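Local coordinates for (R)-S-adenosyl-L-methionine hydrolase (Thermus thermophilus, PDB 2CW5), which catalyses the hydrolysis of S-adenosyl-L-methionine to adenosine and L-methionine, and has no chlorinase or fluorinase activity, at residues A81-G84 against R85-V89; G238-R241 against E242-L246. One frame throughout, in Å; residues are numbered along the deposited sequence.

Contact 1 of 2, residues A81-G84 against R85-V89; sequences AALG and RWTYV
Ala82 and Tyr88 form the hydrogen-bonded pair of a tight antiparallel hairpin. Ala82 N donates to Tyr88 O at 2.9 Å. Tyr88 N returns a bond to Ala82 O at 2.8 Å, with an N-H...O angle of 164°. Nearer the turn, Gly84 N gives a third bond to Trp86 O at 2.9 Å. The strands 81-83 and 87-89 run at 169° to each other. A CA-H...O contact from Ala81 CA to Tyr88 O, 3.0 Å, adds to the backbone ladder.

The apolar contacts fall on both faces. On one, Leu83 and Thr87 run alongside each other, and Leu83 CD2 meets the methyl CG2 of Thr87 at 3.5 Å. A Thr87 chi1 of -64° sets OG1 beside the backbone N and CG2 anti to it, which makes the methyl the branch nearer Leu83 CD2. Further along this face, Ala81 CB is 4.4 Å from Val89 CG2. Helix 133-147 packs on Thr87 and Val89. On the other face, Ala82 CB approaches Tyr88 CD2 at 4.3 Å.

At the turn, Arg85 CB sits over one face of the Trp86 ring, near its edge rather than over its middle. Asp103 OD1 takes Arg85 N and its OD2 takes Trp86 N and Tyr88 OH, while Trp86 NE1 donates to Leu59 O.

The hairpin joins two neighbouring strands of the N-terminal domain sheet. The backbone bonds fix its register, while Asp103 ties the turn to the tyrosine hydroxyl and probably holds both in place.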
ATOM      1  N   ALA C  81     -21.314 -14.106   7.315  1.00 24.41           N
ATOM      2  CA  ALA C  81     -20.760 -14.818   6.180  1.00 22.40           C
ATOM      3  C   ALA C  81     -22.023 -15.121   5.371  1.00 25.01           C
ATOM      4  O   ALA C  81     -23.015 -15.592   5.931  1.00 23.08           O
ATOM      5  CB  ALA C  81     -20.100 -16.099   6.623  1.00 23.92           C
ATOM      6  N   ALA C  82     -22.002 -14.807   4.080  1.00 24.14           N
ATOM      7  CA  ALA C  82     -23.144 -15.060   3.198  1.00 23.74           C
ATOM      8  C   ALA C  82     -22.641 -15.929   2.052  1.00 24.75           C
ATOM      9  O   ALA C  82     -21.573 -15.672   1.497  1.00 23.97           O
ATOM     10  CB  ALA C  82     -23.705 -13.749   2.670  1.00 24.09           C
ATOM     11  N   LEU C  83     -23.413 -16.949   1.696  1.00 24.31           N
ATOM     12  CA  LEU C  83     -23.008 -17.888   0.656  1.00 26.73           C
ATOM     13  C   LEU C  83     -23.843 -17.853  -0.619  1.00 24.85           C
ATOM     14  O   LEU C  83     -25.066 -17.976  -0.578  1.00 26.05           O
ATOM     15  CB  LEU C  83     -23.039 -19.308   1.223  1.00 28.09           C
ATOM     16  CG  LEU C  83     -22.445 -19.513   2.622  1.00 33.20           C
ATOM     17  CD1 LEU C  83     -22.843 -20.889   3.145  1.00 33.50           C
ATOM     18  CD2 LEU C  83     -20.933 -19.369   2.578  1.00 32.52           C
ATOM     19  N   GLY C  84     -23.158 -17.691  -1.747  1.00 24.61           N
ATOM     20  CA  GLY C  84     -23.801 -17.676  -3.049  1.00 25.03           C
ATOM     21  C   GLY C  84     -22.818 -18.378  -3.969  1.00 25.96           C
ATOM     22  O   GLY C  84     -22.159 -19.327  -3.533  1.00 24.40           O
ATOM     23  N   ARG C  85     -22.715 -17.938  -5.222  1.00 25.11           N
ATOM     24  CA  ARG C  85     -21.758 -18.531  -6.151  1.00 27.80           C
ATOM     25  C   ARG C  85     -20.377 -18.214  -5.586  1.00 26.42           C
ATOM     26  O   ARG C  85     -19.413 -18.954  -5.790  1.00 25.82           O
ATOM     27  CB  ARG C  85     -21.886 -17.927  -7.557  1.00 30.03           C
ATOM     28  CG  ARG C  85     -23.219 -18.177  -8.236  1.00 37.53           C
ATOM     29  CD  ARG C  85     -23.074 -18.207  -9.756  1.00 41.05           C
ATOM     30  NE  ARG C  85     -22.606 -16.943 -10.320  1.00 45.74           N
ATOM     31  CZ  ARG C  85     -23.346 -15.844 -10.428  1.00 48.06           C
ATOM     32  NH1 ARG C  85     -24.606 -15.835 -10.008  1.00 48.53           N
ATOM     33  NH2 ARG C  85     -22.828 -14.747 -10.964  1.00 49.17           N
ATOM     34  N   TRP C  86     -20.290 -17.083  -4.896  1.00 24.08           N
ATOM     35  CA  TRP C  86     -19.055 -16.664  -4.240  1.00 22.82           C
ATOM     36  C   TRP C  86     -19.421 -16.595  -2.762  1.00 22.16           C
ATOM     37  O   TRP C  86     -20.600 -16.580  -2.417  1.00 22.51           O
ATOM     38  CB  TRP C  86     -18.603 -15.286  -4.733  1.00 21.23           C
ATOM     39  CG  TRP C  86     -18.085 -15.295  -6.143  1.00 23.17           C
ATOM     40  CD1 TRP C  86     -16.853 -15.708  -6.564  1.00 24.07           C
ATOM     41  CD2 TRP C  86     -18.802 -14.909  -7.319  1.00 25.44           C
ATOM     42  NE1 TRP C  86     -16.758 -15.604  -7.934  1.00 26.21           N
ATOM     43  CE2 TRP C  86     -17.942 -15.117  -8.421  1.00 25.99           C
ATOM     44  CE3 TRP C  86     -20.091 -14.409  -7.550  1.00 28.41           C
ATOM     45  CZ2 TRP C  86     -18.331 -14.842  -9.739  1.00 28.09           C
ATOM     46  CZ3 TRP C  86     -20.478 -14.136  -8.860  1.00 28.87           C
ATOM     47  CH2 TRP C  86     -19.598 -14.354  -9.938  1.00 28.86           C
ATOM     48  N   THR C  87     -18.420 -16.570  -1.896  1.00 21.15           N
ATOM     49  CA  THR C  87     -18.665 -16.513  -0.463  1.00 22.69           C
ATOM     50  C   THR C  87     -18.236 -15.147   0.043  1.00 23.05           C
ATOM     51  O   THR C  87     -17.207 -14.616  -0.376  1.00 23.99           O
ATOM     52  CB  THR C  87     -17.897 -17.631   0.253  1.00 24.01           C
ATOM     53  OG1 THR C  87     -18.409 -18.896  -0.192  1.00 21.71           O
ATOM     54  CG2 THR C  87     -18.051 -17.521   1.776  1.00 23.93           C
ATOM     55  N   TYR C  88     -19.030 -14.575   0.939  1.00 20.80           N
ATOM     56  CA  TYR C  88     -18.742 -13.245   1.457  1.00 21.57           C
ATOM     57  C   TYR C  88     -18.555 -13.256   2.961  1.00 20.18           C
ATOM     58  O   TYR C  88     -19.294 -13.926   3.679  1.00 20.07           O
ATOM     59  CB  TYR C  88     -19.887 -12.299   1.084  1.00 20.22           C
ATOM     60  CG  TYR C  88     -20.232 -12.341  -0.389  1.00 22.55           C
ATOM     61  CD1 TYR C  88     -19.507 -11.596  -1.314  1.00 23.98           C
ATOM     62  CD2 TYR C  88     -21.246 -13.175  -0.863  1.00 22.18           C
ATOM     63  CE1 TYR C  88     -19.775 -11.683  -2.681  1.00 23.15           C
ATOM     64  CE2 TYR C  88     -21.523 -13.275  -2.223  1.00 23.16           C
ATOM     65  CZ  TYR C  88     -20.781 -12.528  -3.128  1.00 24.88           C
ATOM     66  OH  TYR C  88     -21.020 -12.649  -4.482  1.00 22.59           O
ATOM     67  N   VAL C  89     -17.557 -12.516   3.428  1.00 19.53           N
ATOM     68  CA  VAL C  89     -17.270 -12.423   4.854  1.00 20.68           C
ATOM     69  C   VAL C  89     -17.015 -10.962   5.186  1.00 21.18           C
ATOM     70  O   VAL C  89     -16.093 -10.345   4.657  1.00 19.52           O
ATOM     71  CB  VAL C  89     -16.030 -13.252   5.233  1.00 20.18           C
ATOM     72  CG1 VAL C  89     -15.708 -13.075   6.721  1.00 20.53           C
ATOM     73  CG2 VAL C  89     -16.268 -14.712   4.905  1.00 20.53           C
TER

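Contact 2 of 2, residues G238-R241 against E242-L246; sequences GSAR and EALGL
With chi1 at 175°, Ser239 swings OG to the side opposite its own N, and Glu242 sets CG beside its own N (chi1 -59°), which brings the two side chains together at the start of helix 240-243. Ser239 is the N-cap. Its OG accepts from Glu242 N at 3.2 Å, with an N-H...O angle of 164°. Glu242 CG lies 3.2 Å from the same OG. Replacing Ser239 by an alanine removes OG, which would probably leave Glu242 N without its capping acceptor and the first turn less firmly held.

Ala243 N donates to Ser239 O at 2.7 Å, and Leu244 N reaches Ala240 O at 2.9 Å from above the carbonyl plane. Gly245, with positive phi, is the C-prime residue of a Schellman motif. Its N binds Glu242 O, and Leu246 N makes a weak bond to Arg241 O.

Ala240 CB meets Leu246 CD1 at 4.2 Å and touches Val235, a probable adenosine-binding residue. The extended Arg241 chain carries NE to a water, 2.8 Å away, at the guanidinium edge; that water donates to Leu246 O.

The serine hydroxyl thus caps the helix start; the Schellman turn, with one weak bond, ends it, and the water link lies beyond.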
ATOM      1  N   GLY C 238      -8.498  16.043 -14.786  1.00 47.31           N
ATOM      2  CA  GLY C 238      -9.074  16.784 -13.682  1.00 43.70           C
ATOM      3  C   GLY C 238     -10.008  15.928 -12.849  1.00 42.47           C
ATOM      4  O   GLY C 238     -10.227  14.752 -13.147  1.00 41.70           O
ATOM      5  N   SER C 239     -10.562  16.528 -11.801  1.00 39.79           N
ATOM      6  CA  SER C 239     -11.475  15.836 -10.904  1.00 38.15           C
ATOM      7  C   SER C 239     -12.900  16.354 -11.072  1.00 36.49           C
ATOM      8  O   SER C 239     -13.203  17.494 -10.708  1.00 35.67           O
ATOM      9  CB  SER C 239     -11.016  16.029  -9.456  1.00 38.94           C
ATOM     10  OG  SER C 239     -11.936  15.467  -8.538  1.00 39.24           O
ATOM     11  N   ALA C 240     -13.771  15.519 -11.633  1.00 33.85           N
ATOM     12  CA  ALA C 240     -15.166  15.898 -11.829  1.00 30.97           C
ATOM     13  C   ALA C 240     -15.744  16.287 -10.477  1.00 30.20           C
ATOM     14  O   ALA C 240     -16.542  17.216 -10.375  1.00 29.62           O
ATOM     15  CB  ALA C 240     -15.956  14.732 -12.416  1.00 29.93           C
ATOM     16  N   ARG C 241     -15.332  15.560  -9.444  1.00 30.87           N
ATOM     17  CA  ARG C 241     -15.788  15.816  -8.083  1.00 33.27           C
ATOM     18  C   ARG C 241     -15.439  17.250  -7.685  1.00 35.49           C
ATOM     19  O   ARG C 241     -16.297  18.001  -7.226  1.00 34.64           O
ATOM     20  CB  ARG C 241     -15.117  14.837  -7.120  1.00 34.57           C
ATOM     21  CG  ARG C 241     -15.632  14.899  -5.691  1.00 38.00           C
ATOM     22  CD  ARG C 241     -14.936  13.868  -4.822  1.00 40.90           C
ATOM     23  NE  ARG C 241     -15.628  13.668  -3.553  1.00 44.11           N
ATOM     24  CZ  ARG C 241     -15.300  12.740  -2.658  1.00 47.10           C
ATOM     25  NH1 ARG C 241     -14.283  11.920  -2.887  1.00 47.35           N
ATOM     26  NH2 ARG C 241     -16.001  12.620  -1.538  1.00 47.97           N
ATOM     27  N   GLU C 242     -14.174  17.620  -7.877  1.00 37.71           N
ATOM     28  CA  GLU C 242     -13.690  18.956  -7.538  1.00 41.36           C
ATOM     29  C   GLU C 242     -14.217  20.025  -8.488  1.00 41.21           C
ATOM     30  O   GLU C 242     -14.938  20.934  -8.080  1.00 42.10           O
ATOM     31  CB  GLU C 242     -12.159  18.994  -7.570  1.00 43.77           C
ATOM     32  CG  GLU C 242     -11.458  18.022  -6.637  1.00 48.17           C
ATOM     33  CD  GLU C 242      -9.946  18.203  -6.651  1.00 51.91           C
ATOM     34  OE1 GLU C 242      -9.474  19.299  -6.276  1.00 54.47           O
ATOM     35  OE2 GLU C 242      -9.226  17.256  -7.042  1.00 52.40           O
ATOM     36  N   ALA C 243     -13.845  19.904  -9.757  1.00 41.27           N
ATOM     37  CA  ALA C 243     -14.245  20.859 -10.785  1.00 40.62           C
ATOM     38  C   ALA C 243     -15.746  21.140 -10.848  1.00 40.73           C
ATOM     39  O   ALA C 243     -16.155  22.290 -11.028  1.00 39.56           O
ATOM     40  CB  ALA C 243     -13.748  20.387 -12.146  1.00 40.38           C
ATOM     41  N   LEU C 244     -16.565  20.101 -10.701  1.00 39.99           N
ATOM     42  CA  LEU C 244     -18.013  20.273 -10.768  1.00 39.70           C
ATOM     43  C   LEU C 244     -18.701  20.290  -9.404  1.00 38.73           C
ATOM     44  O   LEU C 244     -19.925  20.397  -9.324  1.00 39.18           O
ATOM     45  CB  LEU C 244     -18.627  19.173 -11.637  1.00 41.14           C
ATOM     46  CG  LEU C 244     -17.985  18.974 -13.013  1.00 42.54           C
ATOM     47  CD1 LEU C 244     -18.767  17.927 -13.789  1.00 43.21           C
ATOM     48  CD2 LEU C 244     -17.958  20.290 -13.774  1.00 43.10           C
ATOM     49  N   GLY C 245     -17.915  20.186  -8.338  1.00 38.29           N
ATOM     50  CA  GLY C 245     -18.472  20.197  -6.995  1.00 36.46           C
ATOM     51  C   GLY C 245     -19.533  19.137  -6.767  1.00 36.19           C
ATOM     52  O   GLY C 245     -20.540  19.388  -6.108  1.00 37.01           O
ATOM     53  N   LEU C 246     -19.305  17.942  -7.302  1.00 33.95           N
ATOM     54  CA  LEU C 246     -20.265  16.850  -7.164  1.00 32.62           C
ATOM     55  C   LEU C 246     -20.227  16.182  -5.796  1.00 31.33           C
ATOM     56  O   LEU C 246     -19.223  16.243  -5.085  1.00 30.26           O
ATOM     57  CB  LEU C 246     -20.016  15.792  -8.242  1.00 31.48           C
ATOM     58  CG  LEU C 246     -20.009  16.297  -9.687  1.00 32.89           C
ATOM     59  CD1 LEU C 246     -19.733  15.138 -10.632  1.00 33.79           C
ATOM     60  CD2 LEU C 246     -21.343  16.950 -10.012  1.00 34.24           C
TER
HETATM   61  O   HOH W   1     -17.788  15.223  -2.713  1.00 44.23           O

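Overall arrangement
Contact 1 comes first along the chain and closes before contact 2 opens. Their centres are 36 Å apart, on opposite sides of the chain's centre, and the two do not touch. Contact 1 lies in the N-terminal domain and joins strands 79-83 and 87-89 of its mixed sheet. Contact 2 belongs to the C-terminal domain. Its helix 240-243 follows strand 231-235 and leads toward strand 251-254, both in the antiparallel sheet. Each contact thus serves its own domain. Contact 2 flanks a probable nucleoside-binding region with Val235 and Asn186. Contact 1 stands further from probable activity residues: the Val89 side chain is about 10 Å from that of His133.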